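Long-range contacts in bifunctional protein PutA (Bdellovibrio bacteriovorus, PDB 5UR2), which probably oxidises proline to glutamate in two steps, joining a flavin-dependent proline dehydrogenase to an NAD-dependent L-glutamate gamma-semialdehyde dehydrogenase in one chain: residues B[633-638]-B[658-663]; B[558-563]-B[685-690]; B[783-788]-B[893-898]; B[921-926]-B[945-950]. All coordinates share one frame; numbering follows the deposited sequence.

Contact 1 (B[633-638]-B[658-663]); sequences GVTAVI and AGNTVV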
loop_
_atom_site.group_PDB
_atom_site.type_symbol
_atom_site.label_atom_id
_atom_site.label_comp_id
_atom_site.label_asym_id
_atom_site.label_seq_id
_atom_site.Cartn_x
_atom_site.Cartn_y
_atom_site.Cartn_z
ATOM N N GLY B 633 -18.672 -4.435 9.539
ATOM C CA GLY B 633 -19.908 -4.976 10.117
ATOM C C GLY B 633 -20.345 -6.231 9.375
ATOM O O GLY B 633 -19.514 -6.965 8.850
ATOM N N VAL B 634 -21.662 -6.448 9.318
ATOM C CA VAL B 634 -22.194 -7.638 8.662
ATOM C C VAL B 634 -22.042 -7.491 7.155
ATOM O O VAL B 634 -22.428 -6.466 6.576
ATOM C CB VAL B 634 -23.662 -7.876 9.048
ATOM C CG1 VAL B 634 -24.231 -9.017 8.224
ATOM C CG2 VAL B 634 -23.795 -8.207 10.560
ATOM N N THR B 635 -21.476 -8.513 6.514
ATOM C CA THR B 635 -21.243 -8.501 5.076
ATOM C C THR B 635 -22.163 -9.498 4.396
ATOM O O THR B 635 -22.156 -10.678 4.743
ATOM C CB THR B 635 -19.783 -8.830 4.764
ATOM O OG1 THR B 635 -18.963 -7.791 5.304
ATOM C CG2 THR B 635 -19.547 -8.941 3.257
ATOM N N ALA B 636 -22.925 -9.026 3.415
ATOM C CA ALA B 636 -23.769 -9.887 2.600
ATOM C C ALA B 636 -22.959 -10.365 1.404
ATOM O O ALA B 636 -22.403 -9.548 0.669
ATOM C CB ALA B 636 -25.020 -9.142 2.138
ATOM N N VAL B 637 -22.881 -11.683 1.222
ATOM C CA VAL B 637 -22.113 -12.301 0.146
ATOM C C VAL B 637 -23.089 -13.008 -0.797
ATOM O O VAL B 637 -23.772 -13.966 -0.406
ATOM C CB VAL B 637 -21.064 -13.275 0.702
ATOM C CG1 VAL B 637 -20.448 -14.101 -0.421
ATOM C CG2 VAL B 637 -19.985 -12.490 1.456
ATOM N N ILE B 638 -23.151 -12.538 -2.033
ATOM C CA ILE B 638 -24.051 -13.072 -3.051
ATOM C C ILE B 638 -23.170 -13.551 -4.201
ATOM O O ILE B 638 -22.668 -12.750 -5.002
ATOM C CB ILE B 638 -25.088 -12.033 -3.490
ATOM C CG1 ILE B 638 -25.857 -11.570 -2.252
ATOM C CG2 ILE B 638 -26.050 -12.571 -4.575
ATOM C CD1 ILE B 638 -27.109 -10.808 -2.575
ATOM N N ALA B 658 -11.022 -9.882 7.605
ATOM C CA ALA B 658 -10.971 -8.465 7.947
ATOM C C ALA B 658 -11.734 -8.133 9.220
ATOM O O ALA B 658 -11.753 -6.962 9.605
ATOM C CB ALA B 658 -11.525 -7.619 6.797
ATOM N N GLY B 659 -12.332 -9.113 9.893
ATOM C CA GLY B 659 -13.067 -8.851 11.112
ATOM C C GLY B 659 -14.559 -8.663 10.930
ATOM O O GLY B 659 -15.235 -8.256 11.879
ATOM N N ASN B 660 -15.081 -8.871 9.732
ATOM C CA ASN B 660 -16.523 -8.784 9.539
ATOM C C ASN B 660 -17.176 -10.141 9.762
ATOM O O ASN B 660 -16.520 -11.184 9.715
ATOM C CB ASN B 660 -16.838 -8.262 8.141
ATOM C CG ASN B 660 -16.132 -6.954 7.845
ATOM O OD1 ASN B 660 -16.577 -5.877 8.287
ATOM N ND2 ASN B 660 -15.016 -7.034 7.108
ATOM N N THR B 661 -18.481 -10.125 10.006
ATOM C CA THR B 661 -19.251 -11.364 9.954
ATOM C C THR B 661 -20.001 -11.422 8.626
ATOM O O THR B 661 -20.081 -10.433 7.891
ATOM C CB THR B 661 -20.202 -11.494 11.153
ATOM O OG1 THR B 661 -21.130 -10.410 11.171
ATOM C CG2 THR B 661 -19.396 -11.475 12.460
ATOM N N VAL B 662 -20.538 -12.601 8.312
ATOM C CA VAL B 662 -20.959 -12.921 6.951
ATOM C C VAL B 662 -22.294 -13.654 6.949
ATOM O O VAL B 662 -22.515 -14.570 7.745
ATOM C CB VAL B 662 -19.897 -13.792 6.241
ATOM C CG1 VAL B 662 -20.432 -14.279 4.903
ATOM C CG2 VAL B 662 -18.600 -13.019 6.063
ATOM N N VAL B 663 -23.188 -13.250 6.047
ATOM C CA VAL B 663 -24.311 -14.077 5.623
ATOM C C VAL B 663 -24.076 -14.373 4.149
ATOM O O VAL B 663 -24.064 -13.450 3.323
ATOM C CB VAL B 663 -25.662 -13.391 5.826
ATOM C CG1 VAL B 663 -26.782 -14.336 5.358
ATOM C CG2 VAL B 663 -25.844 -12.974 7.284
#
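Asn660, just ahead of strand 661-665, reaches back to the backbone of Gly633 in the stretch that leads into 634-638. Its CB lies 3.1 Å from Gly633 O and 3.6 Å from Thr635 OG1, a hydroxyl buried here without a polar partner; its CG also sits beside Gly633 O. With CG anti to the carbonyl carbon (chi1 -54°), the amide swings to the backbone of Gly633, where Asn660 OD1 accepts Gly633 N at 2.8 Å, nearly straight at 168° and in the plane of the amide. OD1 also takes the N-H of Arg632, while ND2 gives its hydrogens to the carbonyls of Ala655 and Tyr964.

Beyond the amide the two strands run parallel. Thr635 N donates to Thr661 O at 2.7 Å, Thr635 O accepts Val663 N at 3.1 Å, and Val637 N donates to Val663 O at 3.0 Å. Helix 646-657 connects the strands in a beta-alpha-beta crossover of the Rossmann-type NAD-binding domain; Val637 CG2 meets Val662 CG1 at 3.9 Å on the side that Leu648, Met651 and Ala655 of this helix cover. Toward helix 532-549, Val634 CG2 rests on Thr661 OG1 at 3.5 Å, a hydroxyl bonded to Ala542 O.

The parallel pairing satisfies buried backbone groups. Four bonds do the same for the Asn660 amide, fixing its rotation and tying Arg632 and Gly633 to the turn between helix 646-657 and strand 661-665.

Contact 2 (B[558-563]-B[685-690]); sequences AALVDK and GFPQGV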
loop_
_atom_site.group_PDB
_atom_site.type_symbol
_atom_site.label_atom_id
_atom_site.label_comp_id
_atom_site.label_asym_id
_atom_site.label_seq_id
_atom_site.Cartn_x
_atom_site.Cartn_y
_atom_site.Cartn_z
ATOM N N ALA B 558 -6.696 -14.895 10.960
ATOM C CA ALA B 558 -5.918 -15.416 9.841
ATOM C C ALA B 558 -5.620 -16.907 10.003
ATOM O O ALA B 558 -5.613 -17.652 9.012
ATOM C CB ALA B 558 -4.619 -14.626 9.696
ATOM N N ALA B 559 -5.358 -17.359 11.238
ATOM C CA ALA B 559 -5.088 -18.779 11.468
ATOM C C ALA B 559 -6.321 -19.640 11.173
ATOM O O ALA B 559 -6.197 -20.773 10.691
ATOM C CB ALA B 559 -4.605 -18.993 12.907
ATOM N N LEU B 560 -7.519 -19.129 11.473
ATOM C CA LEU B 560 -8.740 -19.854 11.115
ATOM C C LEU B 560 -8.868 -19.986 9.604
ATOM O O LEU B 560 -9.230 -21.055 9.093
ATOM C CB LEU B 560 -9.968 -19.147 11.703
ATOM C CG LEU B 560 -10.187 -19.432 13.199
ATOM C CD1 LEU B 560 -11.324 -18.623 13.803
ATOM C CD2 LEU B 560 -10.472 -20.919 13.395
ATOM N N VAL B 561 -8.526 -18.920 8.873
ATOM C CA VAL B 561 -8.574 -18.946 7.415
ATOM C C VAL B 561 -7.510 -19.888 6.845
ATOM O O VAL B 561 -7.739 -20.573 5.833
ATOM C CB VAL B 561 -8.442 -17.516 6.876
ATOM C CG1 VAL B 561 -8.274 -17.537 5.345
ATOM C CG2 VAL B 561 -9.673 -16.748 7.273
ATOM N N ASP B 562 -6.330 -19.931 7.472
ATOM C CA ASP B 562 -5.315 -20.901 7.061
ATOM C C ASP B 562 -5.795 -22.329 7.280
ATOM O O ASP B 562 -5.544 -23.207 6.448
ATOM C CB ASP B 562 -4.001 -20.666 7.810
ATOM C CG ASP B 562 -3.112 -19.634 7.129
ATOM O OD1 ASP B 562 -3.088 -19.574 5.874
ATOM O OD2 ASP B 562 -2.409 -18.909 7.855
ATOM N N LYS B 563 -6.473 -22.587 8.402
ATOM C CA LYS B 563 -6.954 -23.936 8.651
ATOM C C LYS B 563 -7.992 -24.331 7.613
ATOM O O LYS B 563 -7.987 -25.468 7.129
ATOM C CB LYS B 563 -7.534 -24.058 10.065
ATOM C CG LYS B 563 -7.746 -25.513 10.512
ATOM C CD LYS B 563 -8.233 -25.607 11.966
ATOM C CE LYS B 563 -8.507 -27.061 12.388
ATOM N NZ LYS B 563 -9.230 -27.135 13.695
ATOM N N GLY B 685 -13.330 -24.193 12.606
ATOM C CA GLY B 685 -13.578 -23.681 13.932
ATOM C C GLY B 685 -14.070 -22.242 14.025
ATOM O O GLY B 685 -13.909 -21.626 15.084
ATOM N N PHE B 686 -14.660 -21.696 12.967
ATOM C CA PHE B 686 -15.202 -20.352 13.056
ATOM C C PHE B 686 -16.344 -20.336 14.071
ATOM O O PHE B 686 -17.247 -21.176 13.988
ATOM C CB PHE B 686 -15.673 -19.875 11.679
ATOM C CG PHE B 686 -14.540 -19.498 10.759
ATOM C CD1 PHE B 686 -13.872 -20.468 10.034
ATOM C CD2 PHE B 686 -14.146 -18.175 10.616
ATOM C CE1 PHE B 686 -12.828 -20.127 9.189
ATOM C CE2 PHE B 686 -13.110 -17.833 9.778
ATOM C CZ PHE B 686 -12.442 -18.813 9.065
ATOM N N PRO B 687 -16.345 -19.404 15.028
ATOM C CA PRO B 687 -17.386 -19.392 16.063
ATOM C C PRO B 687 -18.772 -19.214 15.463
ATOM O O PRO B 687 -18.948 -18.648 14.378
ATOM C CB PRO B 687 -17.020 -18.174 16.934
ATOM C CG PRO B 687 -15.628 -17.859 16.628
ATOM C CD PRO B 687 -15.400 -18.288 15.183
ATOM N N GLN B 688 -19.769 -19.677 16.212
ATOM C CA GLN B 688 -21.140 -19.606 15.738
ATOM C C GLN B 688 -21.513 -18.169 15.380
ATOM O O GLN B 688 -21.210 -17.223 16.117
ATOM C CB GLN B 688 -22.093 -20.143 16.801
ATOM C CG GLN B 688 -22.094 -19.345 18.067
ATOM C CD GLN B 688 -23.165 -19.798 19.033
ATOM O OE1 GLN B 688 -23.379 -20.996 19.222
ATOM N NE2 GLN B 688 -23.868 -18.841 19.629
ATOM N N GLY B 689 -22.175 -18.013 14.234
ATOM C CA GLY B 689 -22.674 -16.724 13.788
ATOM C C GLY B 689 -21.687 -15.881 13.001
ATOM O O GLY B 689 -22.110 -14.922 12.348
ATOM N N VAL B 690 -20.386 -16.199 13.042
ATOM C CA VAL B 690 -19.418 -15.412 12.279
ATOM C C VAL B 690 -19.690 -15.550 10.788
ATOM O O VAL B 690 -19.669 -14.564 10.043
ATOM C CB VAL B 690 -17.978 -15.824 12.650
ATOM C CG1 VAL B 690 -16.938 -15.120 11.750
ATOM C CG2 VAL B 690 -17.702 -15.501 14.143
#
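Leu560 lays its CB over one face of the Phe686 ring, and this CH-pi contact is the centre of the interface. Leu560 CB is 4.0 Å from the Phe686 ring centroid and 23° off the normal, displaced toward the rim, with Phe686 CZ its nearest ring atom at 3.6 Å. The Phe686 side chain, with CG anti to its own carbonyl carbon (chi1 -75°), brings the far end of the ring up to the helix backbone, where CE1 passes 3.7 Å from Leu560 O.

The other side-chain contacts are apolar. Val561 CG2 comes to the ring edge, in its plane, at 3.9 Å from Phe686 CZ, and Leu560 CD1 reaches Pro687 CD at 4.3 Å. Leu560 CD2 also lies on the Gly685 peptide, 3.9 Å from Gly685 C. Trp549 of helix 532-549 touches both Leu560 and Pro687, while Val561 also packs on helices 587-611 and 646-657.

No hydrogen bond crosses between the segments. Gly685 ends helix 671-684 in a Schellman motif, its phi of 107° turning the chain into the loop that carries Phe686 toward strand 691-693. A loop leading from helix to strand is thus packed against helix 554-570, in the Rossmann-type NAD-binding domain of the aldehyde dehydrogenase fold.

Contact 3 (B[783-788]-B[893-898]); sequences ASRVIV and LDIANS
Arg785 grips two successive carbonyls at the C-terminal end of helix 889-896 with the two arms of its guanidinium. Arg785 NH2 donates to Ala896 O at 3.1 Å along an almost straight line, 174° at the hydrogen; Arg785 NH1 reaches Ile895 O at 3.0 Å in a more bent bond of 144°. Both oxygens lie in the guanidinium plane, but from the acceptor's side NH1 stands well above the carbonyl plane of Ile895.

Next to this fork, Ile787 pushes its CD1 against the same turn of helix. Ile787 CD1 meets Ile895 CG2 at 3.6 Å and Ala896 CB at 3.8 Å, and it rests just as closely on the backbone N of Ala896.

The bend of the arginine chain at chi3 (-58°) turns its head onto the helix end. On the acceptor side, Ser898 donates both its backbone N and its OG to Ile895 O, with Ser898 OG at 2.7 Å, so that oxygen receives three donors. Farther out, Lys750 O takes a weak bond from NH2, and Ala752 of the neighbouring strand 751-755 packs on both Arg785 and Ile787.

Carbonyls at a helix C-terminus carry the negative end of its dipole, and a cation placed there would be electrostatically favoured. Strand 783-789 is thereby joined to the helix by two hydrogen bonds, probably strengthened by the arginine's charge, and by branched aliphatic carbons two residues on.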
loop_
_atom_site.group_PDB
_atom_site.type_symbol
_atom_site.label_atom_id
_atom_site.label_comp_id
_atom_site.label_asym_id
_atom_site.label_seq_id
_atom_site.Cartn_x
_atom_site.Cartn_y
_atom_site.Cartn_z
ATOM N N ALA B 783 -13.373 -15.207 -23.821
ATOM C CA ALA B 783 -13.282 -14.546 -25.118
ATOM C C ALA B 783 -14.519 -14.889 -25.948
ATOM O O ALA B 783 -14.696 -16.036 -26.372
ATOM C CB ALA B 783 -12.000 -14.949 -25.836
ATOM N N SER B 784 -15.373 -13.892 -26.194
ATOM C CA SER B 784 -16.518 -14.050 -27.080
ATOM C C SER B 784 -16.350 -13.303 -28.391
ATOM O O SER B 784 -17.168 -13.481 -29.306
ATOM C CB SER B 784 -17.803 -13.576 -26.375
ATOM O OG SER B 784 -17.655 -12.242 -25.890
ATOM N N ARG B 785 -15.305 -12.488 -28.509
ATOM C CA ARG B 785 -15.019 -11.722 -29.713
ATOM C C ARG B 785 -13.577 -11.988 -30.104
ATOM O O ARG B 785 -12.680 -11.926 -29.258
ATOM C CB ARG B 785 -15.246 -10.224 -29.484
ATOM C CG ARG B 785 -16.699 -9.838 -29.195
ATOM C CD ARG B 785 -16.818 -8.340 -29.033
ATOM N NE ARG B 785 -15.964 -7.839 -27.960
ATOM C CZ ARG B 785 -15.383 -6.646 -27.959
ATOM N NH1 ARG B 785 -15.546 -5.817 -28.989
ATOM N NH2 ARG B 785 -14.618 -6.290 -26.936
ATOM N N VAL B 786 -13.354 -12.320 -31.371
ATOM C CA VAL B 786 -12.008 -12.485 -31.898
ATOM C C VAL B 786 -11.883 -11.533 -33.072
ATOM O O VAL B 786 -12.575 -11.692 -34.083
ATOM C CB VAL B 786 -11.714 -13.936 -32.295
ATOM C CG1 VAL B 786 -10.247 -14.105 -32.677
ATOM C CG2 VAL B 786 -12.053 -14.867 -31.124
ATOM N N ILE B 787 -11.014 -10.538 -32.930
ATOM C CA ILE B 787 -10.870 -9.449 -33.889
ATOM C C ILE B 787 -9.581 -9.701 -34.658
ATOM O O ILE B 787 -8.489 -9.672 -34.077
ATOM C CB ILE B 787 -10.864 -8.080 -33.192
ATOM C CG1 ILE B 787 -12.133 -7.910 -32.344
ATOM C CG2 ILE B 787 -10.769 -6.964 -34.196
ATOM C CD1 ILE B 787 -12.120 -6.680 -31.431
ATOM N N VAL B 788 -9.712 -9.985 -35.955
ATOM C CA VAL B 788 -8.634 -10.537 -36.775
ATOM C C VAL B 788 -8.332 -9.575 -37.915
ATOM O O VAL B 788 -9.228 -9.225 -38.696
ATOM C CB VAL B 788 -8.994 -11.927 -37.340
ATOM C CG1 VAL B 788 -7.805 -12.512 -38.074
ATOM C CG2 VAL B 788 -9.482 -12.878 -36.250
ATOM N N LEU B 893 -8.625 -1.889 -32.474
ATOM C CA LEU B 893 -8.764 -1.294 -31.158
ATOM C C LEU B 893 -10.114 -0.601 -31.009
ATOM O O LEU B 893 -10.782 -0.765 -29.979
ATOM C CB LEU B 893 -7.594 -0.337 -30.916
ATOM C CG LEU B 893 -6.312 -1.133 -30.619
ATOM C CD1 LEU B 893 -5.030 -0.289 -30.670
ATOM C CD2 LEU B 893 -6.453 -1.765 -29.278
ATOM N N ASP B 894 -10.555 0.129 -32.048
ATOM C CA ASP B 894 -11.858 0.797 -32.013
ATOM C C ASP B 894 -12.973 -0.199 -31.736
ATOM O O ASP B 894 -13.834 0.034 -30.876
ATOM C CB ASP B 894 -12.142 1.517 -33.335
ATOM C CG ASP B 894 -11.290 2.762 -33.543
ATOM O OD1 ASP B 894 -10.691 3.272 -32.569
ATOM O OD2 ASP B 894 -11.242 3.241 -34.701
ATOM N N ILE B 895 -12.975 -1.313 -32.468
ATOM C CA ILE B 895 -13.967 -2.353 -32.230
ATOM C C ILE B 895 -13.809 -2.934 -30.833
ATOM O O ILE B 895 -14.796 -3.121 -30.108
ATOM C CB ILE B 895 -13.879 -3.442 -33.317
ATOM C CG1 ILE B 895 -14.321 -2.857 -34.659
ATOM C CG2 ILE B 895 -14.720 -4.653 -32.938
ATOM C CD1 ILE B 895 -14.074 -3.770 -35.823
ATOM N N ALA B 896 -12.566 -3.203 -30.419
ATOM C CA ALA B 896 -12.375 -3.818 -29.111
ATOM C C ALA B 896 -12.907 -2.923 -28.003
ATOM O O ALA B 896 -13.441 -3.422 -27.008
ATOM C CB ALA B 896 -10.895 -4.145 -28.884
ATOM N N ASN B 897 -12.810 -1.609 -28.174
ATOM C CA ASN B 897 -13.208 -0.641 -27.162
ATOM C C ASN B 897 -14.678 -0.231 -27.244
ATOM O O ASN B 897 -15.112 0.599 -26.444
ATOM C CB ASN B 897 -12.329 0.609 -27.280
ATOM C CG ASN B 897 -10.932 0.383 -26.757
ATOM O OD1 ASN B 897 -10.709 -0.406 -25.830
ATOM N ND2 ASN B 897 -9.971 1.061 -27.363
ATOM N N SER B 898 -15.455 -0.805 -28.158
ATOM C CA SER B 898 -16.769 -0.289 -28.501
ATOM C C SER B 898 -17.910 -0.889 -27.681
ATOM O O SER B 898 -19.069 -0.614 -27.993
ATOM C CB SER B 898 -17.028 -0.529 -29.995
ATOM O OG SER B 898 -17.201 -1.928 -30.264
#

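Contact 4 (B[921-926]-B[945-950]); sequences ELEVGN and GFKMSG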
loop_
_atom_site.group_PDB
_atom_site.type_symbol
_atom_site.label_atom_id
_atom_site.label_comp_id
_atom_site.label_asym_id
_atom_site.label_seq_id
_atom_site.Cartn_x
_atom_site.Cartn_y
_atom_site.Cartn_z
ATOM N N GLU B 921 -3.893 1.576 -25.170
ATOM C CA GLU B 921 -5.185 1.963 -25.735
ATOM C C GLU B 921 -6.320 0.968 -25.524
ATOM O O GLU B 921 -7.482 1.357 -25.673
ATOM C CB GLU B 921 -5.064 2.219 -27.248
ATOM C CG GLU B 921 -4.088 3.302 -27.629
ATOM C CD GLU B 921 -3.882 3.378 -29.137
ATOM O OE1 GLU B 921 -4.886 3.254 -29.876
ATOM O OE2 GLU B 921 -2.721 3.534 -29.587
ATOM N N LEU B 922 -6.042 -0.297 -25.226
ATOM C CA LEU B 922 -7.128 -1.246 -25.015
ATOM C C LEU B 922 -7.714 -1.013 -23.631
ATOM O O LEU B 922 -6.993 -1.117 -22.634
ATOM C CB LEU B 922 -6.634 -2.684 -25.161
ATOM C CG LEU B 922 -7.732 -3.742 -25.064
ATOM C CD1 LEU B 922 -8.818 -3.466 -26.106
ATOM C CD2 LEU B 922 -7.128 -5.128 -25.268
ATOM N N GLU B 923 -9.016 -0.708 -23.564
ATOM C CA GLU B 923 -9.671 -0.334 -22.301
ATOM C C GLU B 923 -10.212 -1.584 -21.600
ATOM O O GLU B 923 -11.385 -1.946 -21.717
ATOM C CB GLU B 923 -10.773 0.688 -22.573
ATOM C CG GLU B 923 -10.235 2.021 -23.132
ATOM C CD GLU B 923 -11.313 2.877 -23.818
ATOM O OE1 GLU B 923 -12.452 2.386 -24.011
ATOM O OE2 GLU B 923 -11.021 4.050 -24.156
ATOM N N VAL B 924 -9.336 -2.247 -20.835
ATOM C CA VAL B 924 -9.699 -3.436 -20.063
ATOM C C VAL B 924 -8.970 -3.429 -18.721
ATOM O O VAL B 924 -7.924 -2.799 -18.554
ATOM C CB VAL B 924 -9.383 -4.756 -20.810
ATOM C CG1 VAL B 924 -10.261 -4.911 -22.067
ATOM C CG2 VAL B 924 -7.882 -4.823 -21.159
ATOM N N GLY B 925 -9.539 -4.146 -17.750
ATOM C CA GLY B 925 -8.890 -4.249 -16.453
ATOM C C GLY B 925 -7.824 -5.319 -16.387
ATOM O O GLY B 925 -6.914 -5.234 -15.562
ATOM N N ASN B 926 -7.933 -6.349 -17.221
ATOM C CA ASN B 926 -6.929 -7.403 -17.317
ATOM C C ASN B 926 -6.562 -7.548 -18.781
ATOM O O ASN B 926 -7.369 -8.033 -19.586
ATOM C CB ASN B 926 -7.424 -8.728 -16.748
ATOM C CG ASN B 926 -7.337 -8.777 -15.240
ATOM O OD1 ASN B 926 -8.237 -8.318 -14.526
ATOM N ND2 ASN B 926 -6.238 -9.322 -14.743
ATOM N N GLY B 945 -12.463 -5.259 -13.501
ATOM C CA GLY B 945 -12.469 -4.273 -14.566
ATOM C C GLY B 945 -13.417 -3.110 -14.361
ATOM O O GLY B 945 -13.971 -2.923 -13.273
ATOM N N PHE B 946 -13.619 -2.320 -15.406
ATOM C CA PHE B 946 -14.378 -1.093 -15.239
ATOM C C PHE B 946 -15.462 -0.993 -16.308
ATOM O O PHE B 946 -15.925 -2.024 -16.806
ATOM C CB PHE B 946 -13.430 0.130 -15.229
ATOM C CG PHE B 946 -12.302 0.079 -16.255
ATOM C CD1 PHE B 946 -11.123 -0.611 -15.980
ATOM C CD2 PHE B 946 -12.399 0.781 -17.458
ATOM C CE1 PHE B 946 -10.072 -0.653 -16.906
ATOM C CE2 PHE B 946 -11.352 0.744 -18.400
ATOM C CZ PHE B 946 -10.177 0.025 -18.110
ATOM N N LYS B 947 -15.873 0.234 -16.660
ATOM C CA LYS B 947 -17.115 0.454 -17.395
ATOM C C LYS B 947 -18.189 -0.365 -16.688
ATOM O O LYS B 947 -18.208 -0.392 -15.452
ATOM C CB LYS B 947 -16.964 0.079 -18.869
ATOM C CG LYS B 947 -16.014 1.003 -19.660
ATOM C CD LYS B 947 -16.073 0.722 -21.173
ATOM C CE LYS B 947 -14.991 1.496 -21.937
ATOM N NZ LYS B 947 -14.911 1.203 -23.432
ATOM N N MET B 948 -19.026 -1.101 -17.428
ATOM C CA MET B 948 -20.092 -1.885 -16.803
ATOM C C MET B 948 -19.634 -3.273 -16.314
ATOM O O MET B 948 -20.486 -4.096 -15.958
ATOM C CB MET B 948 -21.288 -2.025 -17.759
ATOM C CG MET B 948 -21.964 -0.692 -18.137
ATOM S SD MET B 948 -22.443 0.330 -16.706
ATOM C CE MET B 948 -23.664 -0.741 -15.996
ATOM N N SER B 949 -18.327 -3.536 -16.244
ATOM C CA SER B 949 -17.820 -4.795 -15.703
ATOM C C SER B 949 -17.690 -4.801 -14.184
ATOM O O SER B 949 -17.446 -5.867 -13.613
ATOM C CB SER B 949 -16.457 -5.144 -16.316
ATOM O OG SER B 949 -16.600 -5.388 -17.699
ATOM N N GLY B 950 -17.827 -3.671 -13.518
ATOM C CA GLY B 950 -17.873 -3.674 -12.069
ATOM C C GLY B 950 -17.398 -2.366 -11.469
ATOM O O GLY B 950 -17.169 -1.382 -12.166
#
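The backbones of Gly925 and Gly945 come within 4.0 Å at their CA atoms, and the touching pieces of chain run 139° apart; here, in the catalytic domain of the aldehyde dehydrogenase fold, the loop after helix 912-921 meets a short, weakly bonded strand paired antiparallel with strand 901-908. With no side chain on either glycine, the two backbones meet directly. The second segment then turns back in a type II' beta turn from Phe946 to Ser949, closed by Ser949 N on Phe946 O.

Phe946 extends its ring across the backbone of 923-925. CG lies between the backbone N and the carbonyl carbon (chi1 41°), which sends the ring to the loop: Phe946 CE1 comes to 3.5 Å from Val924 O and 3.6 Å from Gly925 N, while Phe946 CZ sits 3.8 Å from Glu923 C. Ala902 packs on Phe946 within the chain, and Lys630 of the second subunit also touches it.

Nearby, the Asn926 side chain is held by the backbone of Pro942 and Gly944, and its main chain pairs in parallel with a strand of the other subunit, carrying the sheet across the interface. At Gly945 the contact borders the predicted active-site residue Glu746.

Glu923 and Lys947 form a salt bridge. Extended beyond CG, their chains cross at about a right angle, and Lys947 NZ meets Glu923 OE1 at 2.8 Å, nearly along the C-O axis of the carboxylate.

How the contacts relate
Contacts 1 and 3 are buried, and contacts 2 and 4 only partly so. Contacts 1 and 2 share the NAD-binding domain and meet where Val662 N probably bonds to Val690 O at 2.8 Å, so that strand 661-665 serves both. Contacts 3 and 4 reach the sheet of the catalytic domain and touch through Asn897, whose OD1 accepts Glu923 N and whose ND2 donates to Glu921 O; their centres are about 13 Å apart. The chemistry follows position: parallel backbone bonding in contact 1, apolar packing in contact 2, arginine on a helix end in contact 3, and a salt bridge near the subunit interface in contact 4.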